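Local coordinates for protein (S)-2-haloacid dehalogenase IVA (Burkholderia cepacia, PDB 2NO4) that hydrolyses short-chain (S)-2-haloalkanoic acids, replacing the halogen by hydroxyl with inversion of configuration to give the (R)-2-hydroxyalkanoic acid and a halide ion, at residues B[45-50]-B[80-85]; B[57-61]-B[73-77]; B[124-130]-B[148-154]. All coordinates share one frame. Numbering follows the deposited sequence.

Interactions 1 and 2 are two levels of one helix pair, 43-63 with 70-84, in the helical cap. Their centres lie about 13 Å apart, and 57-61 with 73-77, nearer the turn of the hairpin, falls between the segments of interaction 1 along the chain. The two meet where Trp50 NE1 lies 2.9 Å from Thr74 O, probably a hydrogen bond, and both touch the second subunit. Interaction 3 comes later, in the parallel sheet of the Rossmann-like core, its centre about 28 Å from that of interaction 1 and about 19 Å from that of interaction 2. Its nearest atoms come within about 4 Å of interaction 2, where cap and core meet beside the substrate site.

Interaction 1. Residues B[45-50]-B[80-85]. With SO4 (sulfate ion), chain J.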
loop_
_atom_site.group_PDB
_atom_site.type_symbol
_atom_site.label_atom_id
_atom_site.label_comp_id
_atom_site.label_asym_id
_atom_site.label_seq_id
_atom_site.Cartn_x
_atom_site.Cartn_y
_atom_site.Cartn_z
ATOM N N ALA B 45 -14.136 -9.081 -5.865
ATOM C CA ALA B 45 -13.330 -9.032 -4.662
ATOM C C ALA B 45 -11.884 -9.515 -4.951
ATOM O O ALA B 45 -10.909 -8.919 -4.444
ATOM C CB ALA B 45 -14.001 -9.841 -3.516
ATOM N N LEU B 46 -11.760 -10.556 -5.780
ATOM C CA LEU B 46 -10.456 -11.046 -6.260
ATOM C C LEU B 46 -9.691 -9.949 -7.013
ATOM O O LEU B 46 -8.530 -9.691 -6.717
ATOM C CB LEU B 46 -10.602 -12.231 -7.219
ATOM C CG LEU B 46 -9.255 -12.766 -7.761
ATOM C CD1 LEU B 46 -8.710 -13.819 -6.821
ATOM C CD2 LEU B 46 -9.426 -13.365 -9.129
ATOM N N SER B 47 -10.368 -9.328 -7.976
ATOM C CA SER B 47 -9.804 -8.222 -8.749
ATOM C C SER B 47 -9.275 -7.094 -7.852
ATOM O O SER B 47 -8.177 -6.603 -8.081
ATOM C CB SER B 47 -10.834 -7.695 -9.741
ATOM O OG SER B 47 -10.221 -6.790 -10.642
ATOM N N MET B 48 -10.067 -6.679 -6.858
ATOM C CA MET B 48 -9.650 -5.635 -5.923
ATOM C C MET B 48 -8.428 -6.042 -5.080
ATOM O O MET B 48 -7.532 -5.236 -4.857
ATOM C CB MET B 48 -10.782 -5.252 -4.998
ATOM C CG MET B 48 -11.998 -4.661 -5.709
ATOM S SD MET B 48 -13.347 -4.355 -4.486
ATOM C CE MET B 48 -12.426 -3.304 -3.359
ATOM N N LEU B 49 -8.401 -7.273 -4.594
ATOM C CA LEU B 49 -7.244 -7.738 -3.796
ATOM C C LEU B 49 -5.980 -7.857 -4.638
ATOM O O LEU B 49 -4.906 -7.475 -4.159
ATOM C CB LEU B 49 -7.525 -9.077 -3.112
ATOM C CG LEU B 49 -6.439 -9.628 -2.173
ATOM C CD1 LEU B 49 -6.060 -8.697 -1.000
ATOM C CD2 LEU B 49 -6.961 -10.960 -1.633
ATOM N N TRP B 50 -6.106 -8.399 -5.856
ATOM C CA TRP B 50 -4.968 -8.484 -6.770
ATOM C C TRP B 50 -4.317 -7.093 -6.930
ATOM O O TRP B 50 -3.107 -6.922 -6.750
ATOM C CB TRP B 50 -5.433 -9.008 -8.120
ATOM C CG TRP B 50 -4.351 -9.257 -9.164
ATOM C CD1 TRP B 50 -3.002 -9.208 -9.011
ATOM C CD2 TRP B 50 -4.602 -9.631 -10.507
ATOM N NE1 TRP B 50 -2.383 -9.517 -10.217
ATOM C CE2 TRP B 50 -3.357 -9.817 -11.136
ATOM C CE3 TRP B 50 -5.784 -9.865 -11.238
ATOM C CZ2 TRP B 50 -3.248 -10.180 -12.489
ATOM C CZ3 TRP B 50 -5.672 -10.252 -12.602
ATOM C CH2 TRP B 50 -4.407 -10.410 -13.188
ATOM N N PHE B 80 -1.373 -14.826 -4.517
ATOM C CA PHE B 80 -1.899 -14.531 -3.194
ATOM C C PHE B 80 -3.431 -14.369 -3.186
ATOM O O PHE B 80 -4.093 -14.897 -2.279
ATOM C CB PHE B 80 -1.229 -13.292 -2.592
ATOM C CG PHE B 80 -1.775 -12.924 -1.270
ATOM C CD1 PHE B 80 -1.351 -13.590 -0.115
ATOM C CD2 PHE B 80 -2.788 -11.945 -1.172
ATOM C CE1 PHE B 80 -1.898 -13.257 1.146
ATOM C CE2 PHE B 80 -3.329 -11.613 0.078
ATOM C CZ PHE B 80 -2.884 -12.271 1.232
ATOM N N ALA B 81 -3.966 -13.622 -4.158
ATOM C CA ALA B 81 -5.406 -13.351 -4.226
ATOM C C ALA B 81 -6.188 -14.637 -4.539
ATOM O O ALA B 81 -7.232 -14.907 -3.933
ATOM C CB ALA B 81 -5.744 -12.166 -5.233
ATOM N N LEU B 82 -5.655 -15.455 -5.463
ATOM C CA LEU B 82 -6.279 -16.741 -5.800
ATOM C C LEU B 82 -6.335 -17.694 -4.613
ATOM O O LEU B 82 -7.366 -18.322 -4.388
ATOM C CB LEU B 82 -5.540 -17.425 -6.975
ATOM C CG LEU B 82 -5.683 -16.758 -8.337
ATOM C CD1 LEU B 82 -4.726 -17.463 -9.320
ATOM C CD2 LEU B 82 -7.110 -16.825 -8.848
ATOM N N ARG B 83 -5.219 -17.817 -3.873
ATOM C CA ARG B 83 -5.189 -18.642 -2.644
ATOM C C ARG B 83 -6.133 -18.088 -1.540
ATOM O O ARG B 83 -6.785 -18.826 -0.829
ATOM C CB ARG B 83 -3.757 -18.735 -2.105
ATOM C CG ARG B 83 -2.796 -19.454 -3.004
ATOM C CD ARG B 83 -1.340 -19.243 -2.552
ATOM N NE ARG B 83 -0.445 -20.161 -3.263
ATOM C CZ ARG B 83 0.879 -20.159 -3.149
ATOM N NH1 ARG B 83 1.484 -19.241 -2.393
ATOM N NH2 ARG B 83 1.597 -21.056 -3.825
ATOM N N THR B 84 -6.196 -16.765 -1.413
ATOM C CA THR B 84 -7.048 -16.133 -0.398
ATOM C C THR B 84 -8.501 -16.551 -0.628
ATOM O O THR B 84 -9.223 -16.860 0.340
ATOM C CB THR B 84 -6.881 -14.590 -0.455
ATOM O OG1 THR B 84 -5.560 -14.256 -0.007
ATOM C CG2 THR B 84 -7.916 -13.865 0.418
ATOM N N TYR B 85 -8.905 -16.579 -1.904
ATOM C CA TYR B 85 -10.282 -16.931 -2.287
ATOM C C TYR B 85 -10.532 -18.434 -2.431
ATOM O O TYR B 85 -11.651 -18.865 -2.817
ATOM C CB TYR B 85 -10.792 -16.062 -3.466
ATOM C CG TYR B 85 -11.090 -14.671 -2.944
ATOM C CD1 TYR B 85 -10.107 -13.659 -2.963
ATOM C CD2 TYR B 85 -12.317 -14.405 -2.310
ATOM C CE1 TYR B 85 -10.354 -12.406 -2.409
ATOM C CE2 TYR B 85 -12.594 -13.159 -1.777
ATOM C CZ TYR B 85 -11.621 -12.172 -1.810
ATOM O OH TYR B 85 -11.917 -10.974 -1.227
HETATM S S SO4 J . -1.245 -23.008 -5.544
HETATM O O1 SO4 J . -1.615 -23.612 -6.824
HETATM O O2 SO4 J . 0.198 -22.887 -5.440
HETATM O O3 SO4 J . -1.832 -21.673 -5.508
HETATM O O4 SO4 J . -1.686 -23.821 -4.412
#
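Leu49, Leu46 and Tyr85 do most of the work here. Leu49 points at the helix ending at Thr84, and its CD2 is the focus: 3.9 Å from Ala81 CA, 3.7 Å from Thr84 CG2, 3.8 Å from Tyr85 CE1 and 4.1 Å from Phe80 CE2. One turn back, Leu46 reaches across with CD1 3.4 Å from Ala81 O and 4.0 Å from Leu82 CD2, while its backbone N lies over one face of the Tyr85 ring. That ring leans along the first helix until Tyr85 OH is 3.3 Å from Ala45 CB. Small Ala81 lets the backbones close in, with Trp50 CA and Ala81 CA 5.5 Å apart. No hydrogen bond crosses. Away from it, Arg83 NE and NH2 hydrogen-bond O3 (3.0 Å) and O2 (2.8 Å) of a sulfate, probably from the crystallisation liquor, that Arg90 also binds. Phe80 and Thr84 touch the second subunit. The axes of segments 45-50 and 80-84 approach to 9.1 Å at 141°, an obliquely antiparallel helix pair in this HAD-superfamily cap.

Interaction 2. Residues B[57-61]-B[73-77]; sequences YSWTR and LTDEA. With SO4 (sulfate ion), chain K.
Build two α-helical segments, 57-61 and 73-77, with phi/psi near -63/-40. Their axes approach to 11.3 Å with 113° between N-to-C directions; the closest CA pair is Tyr57 and Leu73, 6.4 Å apart. Tyr57 (chi1 m, chi2 -19°) points at the second helix and presents its ring edge to the backbone: CD2 is 3.7 Å from Leu73 O, and CE2 is 3.5 Å from Ala77 N and 3.9 Å from Ala77 CB. Tyr57 OH is hydrogen-bonded to Glu212 of the second subunit. Ser58 N is 3.6 Å from Leu73 CD1, and its OG (chi1 p) turns back to Leu55 O. Leu73 (m,t) points toward the first helix, its CD1 4.0 Å from both Tyr57 CB and Ser58 CB. Arg61 (chi1 m, chi2 and chi3 t, chi4 -87°) extends over Leu73, with NE 3.2 Å from Leu73 CD2. Arg61 NH2 makes a salt bridge to OE1 of Glu76 (chi1 m, chi2 t, chi3 -14°) at 3.1 Å, weak as a hydrogen bond, and a water accepts from Arg61 NE (2.7 Å) and donates to Glu76 OE1 (2.9 Å). Arg61 NH1 and NH2 hydrogen-bond sulfate O3 and O4, each at 2.9 Å; NH1 also reaches Gln66 O, and Glu76 OE2 is hydrogen-bonded to Gln72 NE2. This is the turn end of the cap's helical hairpin, beside the dimer interface and close to substrate-binding Asn129. Chemically, a mostly apolar joint of Leu73, Ala77 and the Tyr57 ring edge is closed on one side by a charge pair whose arginine also holds an anion, probably from the crystallisation liquor.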
loop_
_atom_site.group_PDB
_atom_site.type_symbol
_atom_site.label_atom_id
_atom_site.label_comp_id
_atom_site.label_asym_id
_atom_site.label_seq_id
_atom_site.Cartn_x
_atom_site.Cartn_y
_atom_site.Cartn_z
ATOM N N TYR B 57 2.955 -4.387 -2.733
ATOM C CA TYR B 57 4.282 -4.975 -2.988
ATOM C C TYR B 57 5.244 -3.971 -3.578
ATOM O O TYR B 57 6.408 -3.977 -3.231
ATOM C CB TYR B 57 4.231 -6.243 -3.883
ATOM C CG TYR B 57 3.470 -7.385 -3.273
ATOM C CD1 TYR B 57 3.220 -7.442 -1.893
ATOM C CD2 TYR B 57 2.943 -8.402 -4.091
ATOM C CE1 TYR B 57 2.459 -8.549 -1.335
ATOM C CE2 TYR B 57 2.210 -9.509 -3.559
ATOM C CZ TYR B 57 1.975 -9.569 -2.210
ATOM O OH TYR B 57 1.266 -10.677 -1.739
ATOM N N SER B 58 4.758 -3.113 -4.475
ATOM C CA SER B 58 5.615 -2.114 -5.072
ATOM C C SER B 58 6.102 -1.085 -4.032
ATOM O O SER B 58 7.252 -0.709 -4.054
ATOM C CB SER B 58 4.933 -1.465 -6.305
ATOM O OG SER B 58 4.013 -0.412 -5.935
ATOM N N TRP B 59 5.231 -0.647 -3.108
ATOM C CA TRP B 59 5.612 0.320 -2.098
ATOM C C TRP B 59 6.523 -0.303 -1.022
ATOM O O TRP B 59 7.563 0.258 -0.708
ATOM C CB TRP B 59 4.376 0.970 -1.473
ATOM C CG TRP B 59 3.461 1.623 -2.490
ATOM C CD1 TRP B 59 3.825 2.344 -3.603
ATOM C CD2 TRP B 59 2.032 1.606 -2.477
ATOM N NE1 TRP B 59 2.702 2.785 -4.274
ATOM C CE2 TRP B 59 1.592 2.347 -3.609
ATOM C CE3 TRP B 59 1.065 1.040 -1.601
ATOM C CZ2 TRP B 59 0.233 2.520 -3.916
ATOM C CZ3 TRP B 59 -0.287 1.213 -1.906
ATOM C CH2 TRP B 59 -0.690 1.957 -3.044
ATOM N N THR B 60 6.140 -1.454 -0.467
ATOM C CA THR B 60 6.866 -1.986 0.670
ATOM C C THR B 60 8.265 -2.512 0.241
ATOM O O THR B 60 9.212 -2.378 0.993
ATOM C CB THR B 60 6.073 -3.065 1.401
ATOM O OG1 THR B 60 5.815 -4.122 0.487
ATOM C CG2 THR B 60 4.709 -2.474 1.927
ATOM N N ARG B 61 8.351 -3.124 -0.937
ATOM C CA ARG B 61 9.631 -3.628 -1.460
ATOM C C ARG B 61 10.618 -2.510 -1.747
ATOM O O ARG B 61 11.818 -2.647 -1.494
ATOM C CB ARG B 61 9.408 -4.442 -2.719
ATOM C CG ARG B 61 8.999 -5.880 -2.451
ATOM C CD ARG B 61 8.655 -6.509 -3.813
ATOM N NE ARG B 61 8.459 -7.972 -3.791
ATOM C CZ ARG B 61 9.426 -8.885 -3.916
ATOM N NH1 ARG B 61 10.715 -8.517 -3.944
ATOM N NH2 ARG B 61 9.093 -10.165 -3.951
ATOM N N LEU B 73 5.763 -8.923 -9.333
ATOM C CA LEU B 73 4.831 -8.507 -8.288
ATOM C C LEU B 73 3.358 -8.766 -8.637
ATOM O O LEU B 73 2.557 -9.102 -7.746
ATOM C CB LEU B 73 4.986 -7.007 -7.980
ATOM C CG LEU B 73 6.402 -6.555 -7.596
ATOM C CD1 LEU B 73 6.383 -5.141 -7.021
ATOM C CD2 LEU B 73 7.192 -7.566 -6.724
ATOM N N THR B 74 3.011 -8.559 -9.909
ATOM C CA THR B 74 1.675 -8.823 -10.441
ATOM C C THR B 74 1.335 -10.314 -10.259
ATOM O O THR B 74 0.256 -10.661 -9.807
ATOM C CB THR B 74 1.551 -8.358 -11.921
ATOM O OG1 THR B 74 1.883 -6.960 -11.983
ATOM C CG2 THR B 74 0.107 -8.577 -12.471
ATOM N N ASP B 75 2.289 -11.175 -10.610
ATOM C CA ASP B 75 2.194 -12.622 -10.464
ATOM C C ASP B 75 2.016 -13.031 -8.981
ATOM O O ASP B 75 1.085 -13.770 -8.632
ATOM C CB ASP B 75 3.458 -13.251 -11.114
ATOM C CG ASP B 75 3.371 -14.765 -11.248
ATOM O OD1 ASP B 75 3.531 -15.474 -10.242
ATOM O OD2 ASP B 75 3.135 -15.243 -12.373
ATOM N N GLU B 76 2.893 -12.532 -8.112
ATOM C CA GLU B 76 2.835 -12.822 -6.681
ATOM C C GLU B 76 1.497 -12.366 -6.053
ATOM O O GLU B 76 0.913 -13.082 -5.257
ATOM C CB GLU B 76 4.013 -12.165 -5.956
ATOM C CG GLU B 76 5.353 -12.821 -6.339
ATOM C CD GLU B 76 6.570 -12.048 -5.836
ATOM O OE1 GLU B 76 6.430 -10.874 -5.412
ATOM O OE2 GLU B 76 7.695 -12.622 -5.915
ATOM N N ALA B 77 1.050 -11.171 -6.434
ATOM C CA ALA B 77 -0.234 -10.612 -5.968
ATOM C C ALA B 77 -1.425 -11.452 -6.430
ATOM O O ALA B 77 -2.377 -11.661 -5.670
ATOM C CB ALA B 77 -0.375 -9.108 -6.419
HETATM S S SO4 K . 12.586 -11.753 -4.735
HETATM O O1 SO4 K . 12.718 -11.950 -6.155
HETATM O O2 SO4 K . 13.501 -12.635 -3.999
HETATM O O3 SO4 K . 12.919 -10.388 -4.382
HETATM O O4 SO4 K . 11.184 -12.113 -4.373
HETATM O O HOH W 1 6.078 -9.122 -3.115
#

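Interaction 3. Residues B[124-130]-B[148-154]. With SO4 (sulfate ion), chain H.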
loop_
_atom_site.group_PDB
_atom_site.type_symbol
_atom_site.label_atom_id
_atom_site.label_comp_id
_atom_site.label_asym_id
_atom_site.label_seq_id
_atom_site.Cartn_x
_atom_site.Cartn_y
_atom_site.Cartn_z
ATOM N N VAL B 124 4.738 13.223 -25.847
ATOM C CA VAL B 124 3.758 12.355 -25.237
ATOM C C VAL B 124 4.504 11.114 -24.773
ATOM O O VAL B 124 5.051 10.356 -25.583
ATOM C CB VAL B 124 2.596 11.997 -26.214
ATOM C CG1 VAL B 124 1.556 11.063 -25.502
ATOM C CG2 VAL B 124 1.925 13.280 -26.779
ATOM N N ALA B 125 4.560 10.920 -23.456
ATOM C CA ALA B 125 5.344 9.815 -22.888
ATOM C C ALA B 125 4.523 9.077 -21.819
ATOM O O ALA B 125 3.576 9.641 -21.247
ATOM C CB ALA B 125 6.686 10.359 -22.290
ATOM N N ILE B 126 4.859 7.815 -21.594
ATOM C CA ILE B 126 4.352 7.075 -20.433
ATOM C C ILE B 126 5.483 7.026 -19.364
ATOM O O ILE B 126 6.678 6.910 -19.706
ATOM C CB ILE B 126 3.867 5.654 -20.846
ATOM C CG1 ILE B 126 2.512 5.749 -21.568
ATOM C CG2 ILE B 126 3.778 4.676 -19.613
ATOM C CD1 ILE B 126 2.041 4.453 -22.170
ATOM N N LEU B 127 5.103 7.171 -18.086
ATOM C CA LEU B 127 6.001 6.869 -16.957
ATOM C C LEU B 127 5.253 5.862 -16.057
ATOM O O LEU B 127 4.184 6.182 -15.466
ATOM C CB LEU B 127 6.374 8.157 -16.198
ATOM C CG LEU B 127 7.249 7.929 -14.952
ATOM C CD1 LEU B 127 8.664 7.420 -15.409
ATOM C CD2 LEU B 127 7.313 9.178 -14.052
ATOM N N SER B 128 5.779 4.643 -15.996
ATOM C CA SER B 128 5.048 3.514 -15.420
ATOM C C SER B 128 5.904 2.676 -14.474
ATOM O O SER B 128 7.100 2.464 -14.720
ATOM C CB SER B 128 4.544 2.605 -16.558
ATOM O OG SER B 128 3.808 1.489 -16.029
ATOM N N ASN B 129 5.282 2.139 -13.425
ATOM C CA ASN B 129 5.900 1.033 -12.659
ATOM C C ASN B 129 6.161 -0.231 -13.478
ATOM O O ASN B 129 6.995 -1.042 -13.088
ATOM C CB ASN B 129 5.015 0.614 -11.470
ATOM C CG ASN B 129 4.928 1.678 -10.393
ATOM O OD1 ASN B 129 5.895 2.403 -10.119
ATOM N ND2 ASN B 129 3.753 1.759 -9.740
ATOM N N GLY B 130 5.401 -0.428 -14.559
ATOM C CA GLY B 130 5.444 -1.666 -15.322
ATOM C C GLY B 130 6.807 -1.752 -16.020
ATOM O O GLY B 130 7.332 -0.749 -16.496
ATOM N N LEU B 148 2.854 7.435 -29.096
ATOM C CA LEU B 148 3.806 7.718 -28.002
ATOM C C LEU B 148 5.227 8.075 -28.466
ATOM O O LEU B 148 5.784 7.409 -29.344
ATOM C CB LEU B 148 3.916 6.516 -27.056
ATOM C CG LEU B 148 2.717 6.124 -26.207
ATOM C CD1 LEU B 148 3.041 4.791 -25.540
ATOM C CD2 LEU B 148 2.363 7.202 -25.184
ATOM N N ASP B 149 5.819 9.096 -27.846
ATOM C CA ASP B 149 7.210 9.435 -28.087
ATOM C C ASP B 149 8.168 8.574 -27.278
ATOM O O ASP B 149 9.273 8.267 -27.724
ATOM C CB ASP B 149 7.460 10.922 -27.789
ATOM C CG ASP B 149 6.743 11.831 -28.769
ATOM O OD1 ASP B 149 6.931 11.616 -29.996
ATOM O OD2 ASP B 149 5.970 12.730 -28.336
ATOM N N SER B 150 7.751 8.186 -26.079
ATOM C CA SER B 150 8.655 7.569 -25.132
ATOM C C SER B 150 7.860 6.800 -24.065
ATOM O O SER B 150 6.738 7.158 -23.710
ATOM C CB SER B 150 9.557 8.643 -24.506
ATOM O OG SER B 150 10.282 8.151 -23.393
ATOM N N CYS B 151 8.450 5.713 -23.591
ATOM C CA CYS B 151 7.839 4.907 -22.562
ATOM C C CYS B 151 8.929 4.642 -21.542
ATOM O O CYS B 151 9.907 3.912 -21.808
ATOM C CB CYS B 151 7.284 3.620 -23.170
ATOM S SG CYS B 151 6.420 2.550 -21.984
ATOM N N LEU B 152 8.756 5.253 -20.372
ATOM C CA LEU B 152 9.733 5.185 -19.280
ATOM C C LEU B 152 9.247 4.251 -18.160
ATOM O O LEU B 152 8.075 4.277 -17.772
ATOM C CB LEU B 152 10.043 6.589 -18.792
ATOM C CG LEU B 152 10.590 7.466 -19.928
ATOM C CD1 LEU B 152 10.728 8.897 -19.492
ATOM C CD2 LEU B 152 11.935 6.917 -20.433
ATOM N N SER B 153 10.154 3.406 -17.673
ATOM C CA SER B 153 9.809 2.356 -16.723
ATOM C C SER B 153 10.538 2.502 -15.382
ATOM O O SER B 153 11.718 2.900 -15.356
ATOM C CB SER B 153 10.109 0.995 -17.324
ATOM O OG SER B 153 9.834 -0.009 -16.358
ATOM N N ALA B 154 9.849 2.156 -14.286
ATOM C CA ALA B 154 10.476 2.026 -12.942
ATOM C C ALA B 154 11.633 1.019 -12.956
ATOM O O ALA B 154 12.558 1.104 -12.144
ATOM C CB ALA B 154 9.444 1.559 -11.910
HETATM S S SO4 H . 1.721 2.496 -13.377
HETATM O O1 SO4 H . 1.509 2.612 -14.801
HETATM O O2 SO4 H . 1.938 1.108 -12.982
HETATM O O3 SO4 H . 2.788 3.351 -12.909
HETATM O O4 SO4 H . 0.458 2.940 -12.791
#
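On one face of this parallel strand pair, Ile126 fills the centre: CD1 lies 3.5 Å from Leu148 CD1 and CG2 4.1 Å from Cys151 SG, with Leu139 of helix 132-141 packed on Ile126. On the other face Leu127 CD1 meets Leu152 CB at 3.7 Å. Between the faces runs the parallel ladder of a beta-alpha-beta unit: Ile126 N to Ser150 O (2.9 Å), Leu152 N to Ile126 O (2.7 Å), Ser128 N to Leu152 O (2.9 Å) and Ala154 N to Ser128 O (2.8 Å). At the N-terminal end Val124 N donates to Asp149 OD2 (2.8 Å) and Asp149 N to Val124 O (2.7 Å). At the other, Ser153 OG donates to Gly130 O (2.6 Å), and Ser128 OG accepts from Gly130 N (2.9 Å) in an ST turn. Ser128 OG and Asn129 N donate to O1 and O3 (2.8 Å each) of a sulfate, probably from the crystallisation liquor, that Lys161, Tyr22 and Ala21 bind too. Both residues bind substrate, so these donors probably receive the negatively charged haloacid.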